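Local coordinates for protein transcriptional regulator, AraC family (Pseudomonas putida, PDB 3GRA) that probably regulates transcription by binding specific DNA sequences, this chain being its DJ-1/PfpI-like domain and not the AraC-type helix-turn-helix part, at residues V8-L13 with A19-A24; V27-N32 with F39-L44; E130-L135 with T142-A147. All coordinates share one frame; numbering follows the deposited sequence.

Interaction 1: residues V8-L13 with A19-A24. With EDO (1,2-ethanediol), chain C.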
ATOM      1  N   VAL A   8     -12.042   5.016 -11.522  1.00 31.33           N
ATOM      2  CA  VAL A   8     -11.965   5.360 -10.108  1.00 31.10           C
ATOM      3  C   VAL A   8     -10.629   5.996  -9.716  1.00 30.43           C
ATOM      4  O   VAL A   8      -9.566   5.434  -9.948  1.00 30.18           O
ATOM      5  CB  VAL A   8     -12.214   4.124  -9.223  1.00 32.09           C
ATOM      6  CG1 VAL A   8     -11.266   3.013  -9.626  1.00 34.89           C
ATOM      7  CG2 VAL A   8     -12.023   4.480  -7.738  1.00 31.47           C
ATOM      8  N   ASP A   9     -10.702   7.181  -9.119  1.00 29.50           N
ATOM      9  CA  ASP A   9      -9.513   7.902  -8.668  1.00 28.37           C
ATOM     10  C   ASP A   9      -9.442   7.933  -7.138  1.00 27.03           C
ATOM     11  O   ASP A   9     -10.462   7.979  -6.453  1.00 24.14           O
ATOM     12  CB  ASP A   9      -9.502   9.329  -9.209  1.00 29.77           C
ATOM     13  CG  ASP A   9      -8.928   9.423 -10.614  1.00 32.27           C
ATOM     14  OD1 ASP A   9      -8.499   8.381 -11.164  1.00 34.25           O
ATOM     15  OD2 ASP A   9      -8.902  10.549 -11.159  1.00 34.17           O
ATOM     16  N   PHE A  10      -8.219   7.936  -6.619  1.00 24.83           N
ATOM     17  CA  PHE A  10      -7.988   7.928  -5.188  1.00 23.76           C
ATOM     18  C   PHE A  10      -7.244   9.165  -4.718  1.00 24.90           C
ATOM     19  O   PHE A  10      -6.104   9.397  -5.117  1.00 27.15           O
ATOM     20  CB  PHE A  10      -7.161   6.695  -4.808  1.00 22.25           C
ATOM     21  CG  PHE A  10      -7.816   5.383  -5.146  1.00 23.20           C
ATOM     22  CD1 PHE A  10      -8.579   4.709  -4.203  1.00 22.23           C
ATOM     23  CD2 PHE A  10      -7.634   4.803  -6.405  1.00 24.40           C
ATOM     24  CE1 PHE A  10      -9.155   3.469  -4.501  1.00 22.41           C
ATOM     25  CE2 PHE A  10      -8.204   3.566  -6.717  1.00 22.26           C
ATOM     26  CZ  PHE A  10      -8.963   2.898  -5.763  1.00 22.26           C
ATOM     27  N   ILE A  11      -7.876   9.961  -3.863  1.00 23.58           N
ATOM     28  CA  ILE A  11      -7.206  11.139  -3.332  1.00 23.82           C
ATOM     29  C   ILE A  11      -6.376  10.685  -2.135  1.00 24.01           C
ATOM     30  O   ILE A  11      -6.922  10.263  -1.113  1.00 21.32           O
ATOM     31  CB  ILE A  11      -8.213  12.224  -2.879  1.00 26.33           C
ATOM     32  CG1 ILE A  11      -9.017  12.726  -4.083  1.00 25.25           C
ATOM     33  CG2 ILE A  11      -7.458  13.408  -2.274  1.00 26.07           C
ATOM     34  CD1 ILE A  11     -10.130  13.649  -3.716  1.00 28.34           C
ATOM     35  N   LEU A  12      -5.054  10.752  -2.270  1.00 23.99           N
ATOM     36  CA  LEU A  12      -4.168  10.323  -1.188  1.00 23.34           C
ATOM     37  C   LEU A  12      -3.827  11.504  -0.300  1.00 24.70           C
ATOM     38  O   LEU A  12      -3.191  12.455  -0.751  1.00 28.46           O
ATOM     39  CB  LEU A  12      -2.877   9.723  -1.754  1.00 22.23           C
ATOM     40  CG  LEU A  12      -2.982   8.625  -2.826  1.00 21.49           C
ATOM     41  CD1 LEU A  12      -1.575   8.173  -3.193  1.00 19.93           C
ATOM     42  CD2 LEU A  12      -3.803   7.423  -2.306  1.00 20.65           C
ATOM     43  N   LEU A  13      -4.282  11.451   0.945  1.00 24.43           N
ATOM     44  CA  LEU A  13      -4.021  12.500   1.916  1.00 27.13           C
ATOM     45  C   LEU A  13      -2.728  12.161   2.653  1.00 29.96           C
ATOM     46  O   LEU A  13      -2.285  11.003   2.657  1.00 29.66           O
ATOM     47  CB  LEU A  13      -5.177  12.597   2.919  1.00 24.99           C
ATOM     48  CG  LEU A  13      -6.588  12.857   2.370  1.00 24.70           C
ATOM     49  CD1 LEU A  13      -7.570  12.997   3.525  1.00 19.92           C
ATOM     50  CD2 LEU A  13      -6.582  14.115   1.523  1.00 23.07           C
ATOM     51  N   ALA A  19      -1.577   0.340   3.246  1.00 22.45           N
ATOM     52  CA  ALA A  19      -2.139  -0.997   3.127  1.00 24.31           C
ATOM     53  C   ALA A  19      -3.587  -0.937   2.631  1.00 26.34           C
ATOM     54  O   ALA A  19      -4.039  -1.825   1.904  1.00 28.67           O
ATOM     55  CB  ALA A  19      -2.075  -1.707   4.480  1.00 20.43           C
ATOM     56  N   SER A  20      -4.313   0.102   3.038  1.00 22.59           N
ATOM     57  CA  SER A  20      -5.688   0.249   2.599  1.00 23.27           C
ATOM     58  C   SER A  20      -5.669   0.542   1.105  1.00 23.44           C
ATOM     59  O   SER A  20      -6.381  -0.080   0.312  1.00 23.13           O
ATOM     60  CB  SER A  20      -6.380   1.401   3.342  1.00 18.79           C
ATOM     61  OG  SER A  20      -6.650   1.046   4.678  1.00 16.66           O
ATOM     62  N   PHE A  21      -4.826   1.489   0.726  1.00 23.24           N
ATOM     63  CA  PHE A  21      -4.730   1.881  -0.668  1.00 23.16           C
ATOM     64  C   PHE A  21      -4.215   0.784  -1.607  1.00 24.12           C
ATOM     65  O   PHE A  21      -4.798   0.549  -2.662  1.00 25.24           O
ATOM     66  CB  PHE A  21      -3.851   3.118  -0.806  1.00 19.00           C
ATOM     67  CG  PHE A  21      -3.688   3.579  -2.222  1.00 21.57           C
ATOM     68  CD1 PHE A  21      -4.800   3.934  -2.983  1.00 22.50           C
ATOM     69  CD2 PHE A  21      -2.431   3.646  -2.801  1.00 22.27           C
ATOM     70  CE1 PHE A  21      -4.652   4.343  -4.294  1.00 22.92           C
ATOM     71  CE2 PHE A  21      -2.274   4.057  -4.119  1.00 20.78           C
ATOM     72  CZ  PHE A  21      -3.379   4.404  -4.867  1.00 20.81           C
ATOM     73  N   THR A  22      -3.127   0.122  -1.227  1.00 25.47           N
ATOM     74  CA  THR A  22      -2.550  -0.916  -2.072  1.00 28.85           C
ATOM     75  C   THR A  22      -3.433  -2.159  -2.212  1.00 32.06           C
ATOM     76  O   THR A  22      -3.464  -2.775  -3.278  1.00 33.41           O
ATOM     77  CB  THR A  22      -1.154  -1.341  -1.570  1.00 26.59           C
ATOM     78  OG1 THR A  22      -1.263  -1.931  -0.269  1.00 30.26           O
ATOM     79  CG2 THR A  22      -0.232  -0.135  -1.502  1.00 27.44           C
ATOM     80  N   VAL A  23      -4.148  -2.539  -1.161  1.00 31.50           N
ATOM     81  CA  VAL A  23      -5.004  -3.702  -1.298  1.00 33.84           C
ATOM     82  C   VAL A  23      -6.206  -3.370  -2.201  1.00 33.81           C
ATOM     83  O   VAL A  23      -6.607  -4.180  -3.034  1.00 33.61           O
ATOM     84  CB  VAL A  23      -5.495  -4.220   0.075  1.00 35.83           C
ATOM     85  CG1 VAL A  23      -6.460  -3.231   0.701  1.00 35.43           C
ATOM     86  CG2 VAL A  23      -6.158  -5.579  -0.106  1.00 38.03           C
ATOM     87  N   ALA A  24      -6.776  -2.177  -2.049  1.00 32.59           N
ATOM     88  CA  ALA A  24      -7.897  -1.809  -2.899  1.00 32.03           C
ATOM     89  C   ALA A  24      -7.450  -1.833  -4.365  1.00 32.69           C
ATOM     90  O   ALA A  24      -8.157  -2.361  -5.219  1.00 29.64           O
ATOM     91  CB  ALA A  24      -8.417  -0.432  -2.535  1.00 30.13           C
TER
HETATM   92  C1  EDO C   1      -3.128  15.684   0.249  1.00 22.08           C
HETATM   93  O1  EDO C   1      -3.466  15.069  -0.990  1.00 22.39           O
HETATM   94  C2  EDO C   1      -1.590  15.871   0.356  1.00 22.60           C
HETATM   95  O2  EDO C   1      -0.927  15.380  -0.836  1.00 23.11           O
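Phe10 and Phe21 meet inside the first beta-alpha-beta unit of the DJ-1/PfpI-like domain, where helix 18-34 packs back against strand 6-12, from which the chain has just emerged. The axes of 8-12 and 19-24 run nearly antiparallel, 11.0 Å apart at closest approach, a gap that large side chains fill. The two rings form an edge-to-face (T-shaped) pair: the edge of Phe21 is directed at the face of Phe10, with centroids 5.2 Å apart and planes inclined at 75°. The touching corner is CE1 of Phe21, which comes to 3.4 Å from CG of Phe10, near the root of that ring and not over its middle. Phe21 gets there because its CG lies anti to the backbone N (chi1 179°), which carries the ring out from the helix to the strand although the bond from CA to CB does not aim at it. Phenylalanine suits both places, being long enough to bridge the gap and wholly apolar in a buried layer.

Further along the strand, Leu12 also points at the helix, and its CD2 methyl sits over the centre of one Phe21 face, a CH-pi contact only 10° off the ring normal. Phe21 is therefore held at an edge by one strand residue and on a face by another. Ala24 CB, on the side of the helix facing the strand, meets the Phe10 ring loosely, 4.4 Å from its CE1. Ala24 also touches Met168 of helix 161-176, while Phe21 packs on Leu57 of the second subunit. At the end of the strand Leu12 O accepts a hydrogen bond of 2.6 Å from O1 of a bound 1,2-ethanediol, probably from the crystallisation liquor.

Interaction 2: residues V27-N32 with F39-L44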
ATOM      1  N   VAL A  27      -7.078  -5.308  -5.954  1.00 35.17           N
ATOM      2  CA  VAL A  27      -8.367  -5.801  -6.414  1.00 33.62           C
ATOM      3  C   VAL A  27      -8.731  -5.288  -7.806  1.00 35.04           C
ATOM      4  O   VAL A  27      -9.157  -6.056  -8.660  1.00 34.03           O
ATOM      5  CB  VAL A  27      -9.505  -5.394  -5.442  1.00 33.09           C
ATOM      6  CG1 VAL A  27     -10.846  -5.854  -5.989  1.00 29.10           C
ATOM      7  CG2 VAL A  27      -9.251  -5.987  -4.061  1.00 30.91           C
ATOM      8  N   LEU A  28      -8.569  -3.985  -8.027  1.00 35.56           N
ATOM      9  CA  LEU A  28      -8.901  -3.392  -9.315  1.00 36.98           C
ATOM     10  C   LEU A  28      -7.913  -3.785 -10.420  1.00 38.45           C
ATOM     11  O   LEU A  28      -8.291  -3.904 -11.582  1.00 39.71           O
ATOM     12  CB  LEU A  28      -8.974  -1.866  -9.182  1.00 35.71           C
ATOM     13  CG  LEU A  28      -9.905  -1.340  -8.079  1.00 35.46           C
ATOM     14  CD1 LEU A  28      -9.842   0.175  -8.056  1.00 33.82           C
ATOM     15  CD2 LEU A  28     -11.338  -1.818  -8.306  1.00 33.71           C
ATOM     16  N   VAL A  29      -6.647  -3.983 -10.070  1.00 39.29           N
ATOM     17  CA  VAL A  29      -5.675  -4.381 -11.075  1.00 40.51           C
ATOM     18  C   VAL A  29      -5.907  -5.863 -11.403  1.00 41.14           C
ATOM     19  O   VAL A  29      -6.031  -6.239 -12.571  1.00 39.76           O
ATOM     20  CB  VAL A  29      -4.225  -4.164 -10.581  1.00 40.38           C
ATOM     21  CG1 VAL A  29      -3.235  -4.732 -11.585  1.00 41.08           C
ATOM     22  CG2 VAL A  29      -3.958  -2.671 -10.390  1.00 39.65           C
ATOM     23  N   THR A  30      -5.990  -6.690 -10.363  1.00 41.31           N
ATOM     24  CA  THR A  30      -6.217  -8.117 -10.541  1.00 42.78           C
ATOM     25  C   THR A  30      -7.488  -8.350 -11.360  1.00 44.24           C
ATOM     26  O   THR A  30      -7.554  -9.276 -12.167  1.00 44.35           O
ATOM     27  CB  THR A  30      -6.344  -8.826  -9.180  1.00 42.91           C
ATOM     28  OG1 THR A  30      -5.148  -8.608  -8.426  1.00 42.20           O
ATOM     29  CG2 THR A  30      -6.555 -10.328  -9.360  1.00 42.15           C
ATOM     30  N   ALA A  31      -8.488  -7.500 -11.156  1.00 43.99           N
ATOM     31  CA  ALA A  31      -9.733  -7.626 -11.894  1.00 45.64           C
ATOM     32  C   ALA A  31      -9.410  -7.502 -13.373  1.00 47.52           C
ATOM     33  O   ALA A  31      -9.906  -8.275 -14.189  1.00 47.26           O
ATOM     34  CB  ALA A  31     -10.722  -6.541 -11.480  1.00 42.21           C
ATOM     35  N   ASN A  32      -8.576  -6.521 -13.706  1.00 49.94           N
ATOM     36  CA  ASN A  32      -8.164  -6.284 -15.088  1.00 52.07           C
ATOM     37  C   ASN A  32      -7.365  -7.459 -15.640  1.00 53.30           C
ATOM     38  O   ASN A  32      -7.430  -7.761 -16.831  1.00 54.33           O
ATOM     39  CB  ASN A  32      -7.302  -5.021 -15.188  1.00 50.04           C
ATOM     40  CG  ASN A  32      -8.106  -3.752 -15.049  1.00 47.10           C
ATOM     41  OD1 ASN A  32      -9.247  -3.674 -15.505  1.00 47.21           O
ATOM     42  ND2 ASN A  32      -7.508  -2.741 -14.439  1.00 46.09           N
ATOM     43  N   PHE A  39     -11.331  -1.562 -15.205  1.00 40.77           N
ATOM     44  CA  PHE A  39     -11.121  -0.350 -14.405  1.00 38.34           C
ATOM     45  C   PHE A  39      -9.940   0.516 -14.861  1.00 36.77           C
ATOM     46  O   PHE A  39      -8.917   0.005 -15.313  1.00 35.01           O
ATOM     47  CB  PHE A  39     -10.846  -0.722 -12.941  1.00 35.09           C
ATOM     48  CG  PHE A  39     -11.954  -1.476 -12.273  1.00 33.71           C
ATOM     49  CD1 PHE A  39     -13.096  -0.823 -11.843  1.00 34.37           C
ATOM     50  CD2 PHE A  39     -11.838  -2.841 -12.040  1.00 32.42           C
ATOM     51  CE1 PHE A  39     -14.103  -1.511 -11.189  1.00 34.45           C
ATOM     52  CE2 PHE A  39     -12.844  -3.537 -11.387  1.00 31.65           C
ATOM     53  CZ  PHE A  39     -13.977  -2.872 -10.959  1.00 30.80           C
ATOM     54  N   GLN A  40     -10.097   1.826 -14.697  1.00 36.73           N
ATOM     55  CA  GLN A  40      -9.052   2.810 -14.983  1.00 37.02           C
ATOM     56  C   GLN A  40      -8.956   3.616 -13.682  1.00 35.83           C
ATOM     57  O   GLN A  40      -9.964   4.125 -13.184  1.00 35.35           O
ATOM     58  CB  GLN A  40      -9.447   3.752 -16.123  1.00 37.69           C
ATOM     59  CG  GLN A  40      -9.825   3.064 -17.411  1.00 43.02           C
ATOM     60  CD  GLN A  40     -10.121   4.054 -18.522  1.00 45.10           C
ATOM     61  OE1 GLN A  40      -9.206   4.578 -19.159  1.00 46.02           O
ATOM     62  NE2 GLN A  40     -11.405   4.324 -18.753  1.00 43.90           N
ATOM     63  N   PHE A  41      -7.753   3.740 -13.135  1.00 35.19           N
ATOM     64  CA  PHE A  41      -7.570   4.454 -11.874  1.00 34.71           C
ATOM     65  C   PHE A  41      -6.312   5.330 -11.841  1.00 33.70           C
ATOM     66  O   PHE A  41      -5.366   5.102 -12.596  1.00 30.39           O
ATOM     67  CB  PHE A  41      -7.550   3.426 -10.740  1.00 34.89           C
ATOM     68  CG  PHE A  41      -7.027   2.086 -11.164  1.00 36.98           C
ATOM     69  CD1 PHE A  41      -5.666   1.839 -11.215  1.00 39.64           C
ATOM     70  CD2 PHE A  41      -7.905   1.095 -11.601  1.00 40.05           C
ATOM     71  CE1 PHE A  41      -5.172   0.618 -11.699  1.00 41.54           C
ATOM     72  CE2 PHE A  41      -7.427  -0.127 -12.087  1.00 40.31           C
ATOM     73  CZ  PHE A  41      -6.058  -0.362 -12.137  1.00 41.61           C
ATOM     74  N   THR A  42      -6.316   6.328 -10.956  1.00 32.09           N
ATOM     75  CA  THR A  42      -5.194   7.252 -10.827  1.00 32.58           C
ATOM     76  C   THR A  42      -5.008   7.795  -9.409  1.00 30.38           C
ATOM     77  O   THR A  42      -5.960   8.231  -8.765  1.00 25.34           O
ATOM     78  CB  THR A  42      -5.374   8.483 -11.728  1.00 34.57           C
ATOM     79  OG1 THR A  42      -5.836   8.075 -13.017  1.00 40.11           O
ATOM     80  CG2 THR A  42      -4.053   9.212 -11.890  1.00 35.14           C
ATOM     81  N   PRO A  43      -3.773   7.751  -8.897  1.00 28.47           N
ATOM     82  CA  PRO A  43      -3.559   8.280  -7.552  1.00 27.08           C
ATOM     83  C   PRO A  43      -3.547   9.809  -7.715  1.00 26.15           C
ATOM     84  O   PRO A  43      -2.930  10.333  -8.652  1.00 21.16           O
ATOM     85  CB  PRO A  43      -2.197   7.705  -7.164  1.00 28.26           C
ATOM     86  CG  PRO A  43      -1.481   7.580  -8.489  1.00 27.92           C
ATOM     87  CD  PRO A  43      -2.559   7.114  -9.438  1.00 29.33           C
ATOM     88  N   LEU A  44      -4.257  10.505  -6.834  1.00 24.24           N
ATOM     89  CA  LEU A  44      -4.348  11.956  -6.896  1.00 25.66           C
ATOM     90  C   LEU A  44      -3.885  12.655  -5.608  1.00 24.36           C
ATOM     91  O   LEU A  44      -4.041  12.132  -4.508  1.00 23.28           O
ATOM     92  CB  LEU A  44      -5.793  12.386  -7.199  1.00 25.51           C
ATOM     93  CG  LEU A  44      -6.518  11.965  -8.489  1.00 26.90           C
ATOM     94  CD1 LEU A  44      -7.925  12.572  -8.446  1.00 26.02           C
ATOM     95  CD2 LEU A  44      -5.780  12.439  -9.734  1.00 24.55           C
TER
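With CG anti to its carbonyl carbon (chi1 -74°), the Asn32 amide reaches the start of strand 39-44, where it pairs with the backbone of Phe39 at both ends. Phe39 N donates to Asn32 OD1 at 3.0 Å, in the carbonyl plane and on a lone pair, while Asn32 ND2 gives a bond of 3.2 Å to Phe39 O, tilted from the carbonyl plane. Asparagine suits the place because one short amide both accepts and donates; OD1 also accepts Ser38 N, and these two backbone N-H groups, with the ND2 bond, hold the rotation of the amide. The helix and strand are the second half of a beta-alpha-beta unit; the axes of 27-32 and 39-44 cross at -145°, and apolar groups fill the rest of the interface. CD2 of Leu28 lies over the centre of the Phe39 ring, 3.7 Å from its centroid, and Ala31 CB meets the edge of the same ring. Val172 and Leu175 of helix 161-176 pack on Phe39 as well. Phe41 receives Leu28 CB and Val29 CG2 obliquely, the latter 3.6 Å from its CZ. At its edge stands Asn32 ND2, 3.5 Å from Phe41 CE2, with amide and ring planes 20° apart.

Interaction 3: residues E130-L135 with T142-A147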
ATOM      1  N   GLU A 130     -11.319   5.672  15.802  1.00 34.73           N
ATOM      2  CA  GLU A 130     -10.705   6.915  16.277  1.00 37.08           C
ATOM      3  C   GLU A 130     -11.494   8.142  15.824  1.00 37.90           C
ATOM      4  O   GLU A 130     -11.537   9.151  16.536  1.00 39.22           O
ATOM      5  CB  GLU A 130      -9.259   7.011  15.773  1.00 39.68           C
ATOM      6  CG  GLU A 130      -8.377   8.052  16.475  1.00 46.55           C
ATOM      7  CD  GLU A 130      -8.123   7.728  17.941  1.00 49.34           C
ATOM      8  OE1 GLU A 130      -7.905   6.537  18.260  1.00 48.95           O
ATOM      9  OE2 GLU A 130      -8.132   8.668  18.771  1.00 50.69           O
ATOM     10  N   GLN A 131     -12.139   8.059  14.663  1.00 35.76           N
ATOM     11  CA  GLN A 131     -12.893   9.202  14.153  1.00 34.48           C
ATOM     12  C   GLN A 131     -14.408   9.042  14.164  1.00 35.71           C
ATOM     13  O   GLN A 131     -15.123   9.879  13.625  1.00 37.49           O
ATOM     14  CB  GLN A 131     -12.432   9.550  12.732  1.00 35.71           C
ATOM     15  CG  GLN A 131     -11.117  10.344  12.648  1.00 31.63           C
ATOM     16  CD  GLN A 131      -9.877   9.492  12.894  1.00 31.71           C
ATOM     17  OE1 GLN A 131      -9.562   8.592  12.109  1.00 29.92           O
ATOM     18  NE2 GLN A 131      -9.161   9.779  13.987  1.00 29.89           N
ATOM     19  N   ARG A 132     -14.900   7.977  14.783  1.00 35.68           N
ATOM     20  CA  ARG A 132     -16.333   7.719  14.834  1.00 36.23           C
ATOM     21  C   ARG A 132     -17.097   8.801  15.596  1.00 35.27           C
ATOM     22  O   ARG A 132     -18.136   9.285  15.139  1.00 34.17           O
ATOM     23  CB  ARG A 132     -16.585   6.353  15.480  1.00 38.20           C
ATOM     24  CG  ARG A 132     -18.003   5.811  15.360  1.00 43.88           C
ATOM     25  CD  ARG A 132     -18.174   4.592  16.264  1.00 47.82           C
ATOM     26  NE  ARG A 132     -17.176   3.564  15.982  1.00 52.82           N
ATOM     27  CZ  ARG A 132     -16.626   2.773  16.902  1.00 54.68           C
ATOM     28  NH1 ARG A 132     -16.973   2.894  18.177  1.00 54.81           N
ATOM     29  NH2 ARG A 132     -15.733   1.851  16.548  1.00 55.91           N
ATOM     30  N   ALA A 133     -16.584   9.189  16.755  1.00 35.57           N
ATOM     31  CA  ALA A 133     -17.263  10.204  17.556  1.00 36.55           C
ATOM     32  C   ALA A 133     -17.397  11.538  16.810  1.00 36.67           C
ATOM     33  O   ALA A 133     -18.477  12.132  16.777  1.00 37.83           O
ATOM     34  CB  ALA A 133     -16.524  10.401  18.888  1.00 37.68           C
ATOM     35  N   SER A 134     -16.305  11.996  16.202  1.00 36.53           N
ATOM     36  CA  SER A 134     -16.315  13.253  15.458  1.00 37.14           C
ATOM     37  C   SER A 134     -17.264  13.222  14.266  1.00 36.88           C
ATOM     38  O   SER A 134     -17.960  14.199  14.004  1.00 35.90           O
ATOM     39  CB  SER A 134     -14.911  13.584  14.959  1.00 39.74           C
ATOM     40  OG  SER A 134     -13.983  13.573  16.024  1.00 43.26           O
ATOM     41  N   LEU A 135     -17.278  12.099  13.544  1.00 36.87           N
ATOM     42  CA  LEU A 135     -18.143  11.929  12.372  1.00 35.55           C
ATOM     43  C   LEU A 135     -19.621  12.048  12.722  1.00 37.28           C
ATOM     44  O   LEU A 135     -20.405  12.599  11.953  1.00 37.50           O
ATOM     45  CB  LEU A 135     -17.889  10.571  11.710  1.00 32.20           C
ATOM     46  CG  LEU A 135     -18.831  10.186  10.560  1.00 30.99           C
ATOM     47  CD1 LEU A 135     -18.853  11.301   9.515  1.00 31.19           C
ATOM     48  CD2 LEU A 135     -18.378   8.876   9.933  1.00 27.90           C
ATOM     49  N   THR A 142     -25.697  10.805   9.310  1.00 44.47           N
ATOM     50  CA  THR A 142     -24.909   9.680   8.817  1.00 42.22           C
ATOM     51  C   THR A 142     -24.892   8.549   9.836  1.00 40.50           C
ATOM     52  O   THR A 142     -24.591   8.761  11.008  1.00 41.53           O
ATOM     53  CB  THR A 142     -23.451  10.090   8.530  1.00 41.18           C
ATOM     54  OG1 THR A 142     -23.428  11.118   7.535  1.00 42.53           O
ATOM     55  CG2 THR A 142     -22.655   8.900   8.032  1.00 40.12           C
ATOM     56  N   ARG A 143     -25.208   7.348   9.376  1.00 36.99           N
ATOM     57  CA  ARG A 143     -25.222   6.174  10.235  1.00 35.70           C
ATOM     58  C   ARG A 143     -23.867   5.483  10.199  1.00 33.76           C
ATOM     59  O   ARG A 143     -23.210   5.425   9.159  1.00 31.70           O
ATOM     60  CB  ARG A 143     -26.318   5.208   9.776  1.00 36.13           C
ATOM     61  CG  ARG A 143     -27.671   5.881   9.663  1.00 37.28           C
ATOM     62  CD  ARG A 143     -28.693   4.979   9.031  1.00 39.27           C
ATOM     63  NE  ARG A 143     -28.450   4.778   7.605  1.00 40.55           N
ATOM     64  CZ  ARG A 143     -29.010   5.493   6.637  1.00 38.93           C
ATOM     65  NH1 ARG A 143     -29.855   6.477   6.935  1.00 39.86           N
ATOM     66  NH2 ARG A 143     -28.750   5.204   5.367  1.00 39.84           N
ATOM     67  N   ILE A 144     -23.445   4.980  11.349  1.00 31.86           N
ATOM     68  CA  ILE A 144     -22.180   4.289  11.455  1.00 30.59           C
ATOM     69  C   ILE A 144     -22.478   2.803  11.424  1.00 28.99           C
ATOM     70  O   ILE A 144     -23.160   2.278  12.313  1.00 27.30           O
ATOM     71  CB  ILE A 144     -21.460   4.611  12.785  1.00 31.84           C
ATOM     72  CG1 ILE A 144     -21.361   6.127  12.981  1.00 32.88           C
ATOM     73  CG2 ILE A 144     -20.070   4.005  12.772  1.00 33.57           C
ATOM     74  CD1 ILE A 144     -20.596   6.825  11.909  1.00 33.63           C
ATOM     75  N   THR A 145     -21.978   2.127  10.395  1.00 26.72           N
ATOM     76  CA  THR A 145     -22.187   0.692  10.261  1.00 22.70           C
ATOM     77  C   THR A 145     -21.268  -0.049  11.222  1.00 22.39           C
ATOM     78  O   THR A 145     -20.094   0.278  11.332  1.00 22.18           O
ATOM     79  CB  THR A 145     -21.833   0.200   8.859  1.00 21.84           C
ATOM     80  OG1 THR A 145     -22.480   1.025   7.883  1.00 24.56           O
ATOM     81  CG2 THR A 145     -22.269  -1.262   8.682  1.00 19.48           C
ATOM     82  N   PRO A 146     -21.793  -1.051  11.940  1.00 22.19           N
ATOM     83  CA  PRO A 146     -20.922  -1.788  12.860  1.00 20.85           C
ATOM     84  C   PRO A 146     -20.144  -2.888  12.126  1.00 19.75           C
ATOM     85  O   PRO A 146     -20.195  -4.050  12.515  1.00 21.43           O
ATOM     86  CB  PRO A 146     -21.903  -2.351  13.892  1.00 17.47           C
ATOM     87  CG  PRO A 146     -23.151  -2.533  13.112  1.00 18.01           C
ATOM     88  CD  PRO A 146     -23.217  -1.342  12.194  1.00 19.80           C
ATOM     89  N   ALA A 147     -19.427  -2.513  11.070  1.00 18.69           N
ATOM     90  CA  ALA A 147     -18.639  -3.458  10.258  1.00 16.44           C
ATOM     91  C   ALA A 147     -17.518  -2.712   9.517  1.00 16.55           C
ATOM     92  O   ALA A 147     -17.614  -1.507   9.278  1.00 17.10           O
ATOM     93  CB  ALA A 147     -19.552  -4.177   9.243  1.00 16.84           C
TER
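Ile144 is the centre of this contact, its two branches serving two residues of helix 132-138. The CD1 methyl lies 3.6 Å from CD2 of Leu135, the two side chains sliding past each other in opposite directions. On its other branch, CG2 rests 3.8 Å from CG of Arg132, so the arginine contributes the aliphatic part of its chain. These elements belong to a small beta-alpha-beta unit of strand 123-125, helix 132-138 and strand 142-144, separate from the main sheet of the domain. A branched isoleucine suits a strand residue covering two positions one helical turn apart. Leu135 has CG anti to the backbone N (chi1 173°), which brings its branched end to the strand; it is buried and also packs on Cys125 and Ile127. Arg132 lies at the exposed margin, where its long chain can shield the isoleucine while its charged end stays at the surface. Farther out, the short, weakly bonded strand 142-144 and the residue after it pair with 123-125 by backbone hydrogen bonds of Arg143 with Tyr123 and of Thr145 with Cys125. The first turn of the helix follows Gln131, its N-cap, whose O accepts a 3.1 Å bond from Leu135 N.

From the N terminus, strand 6-12 leads into a five-residue connection that interaction 1 closes by folding the start of helix 18-34 back onto the strand. The same helix then reaches interaction 2, which closes the short turn, residues 35-38, into strand 39-45. The two are in series and neither nests nor crosses, yet they meet in the sheet, where the two strands lie side by side: Phe10 O and Leu44 N are 2.8 Å apart, a probable hydrogen bond. Both also touch the second subunit. Interaction 3 comes later, closing the three-residue turn from helix 132-138 to strand 142-144 in a separate small unit, about 27 Å between centres from interaction 2 and across the chain's centre.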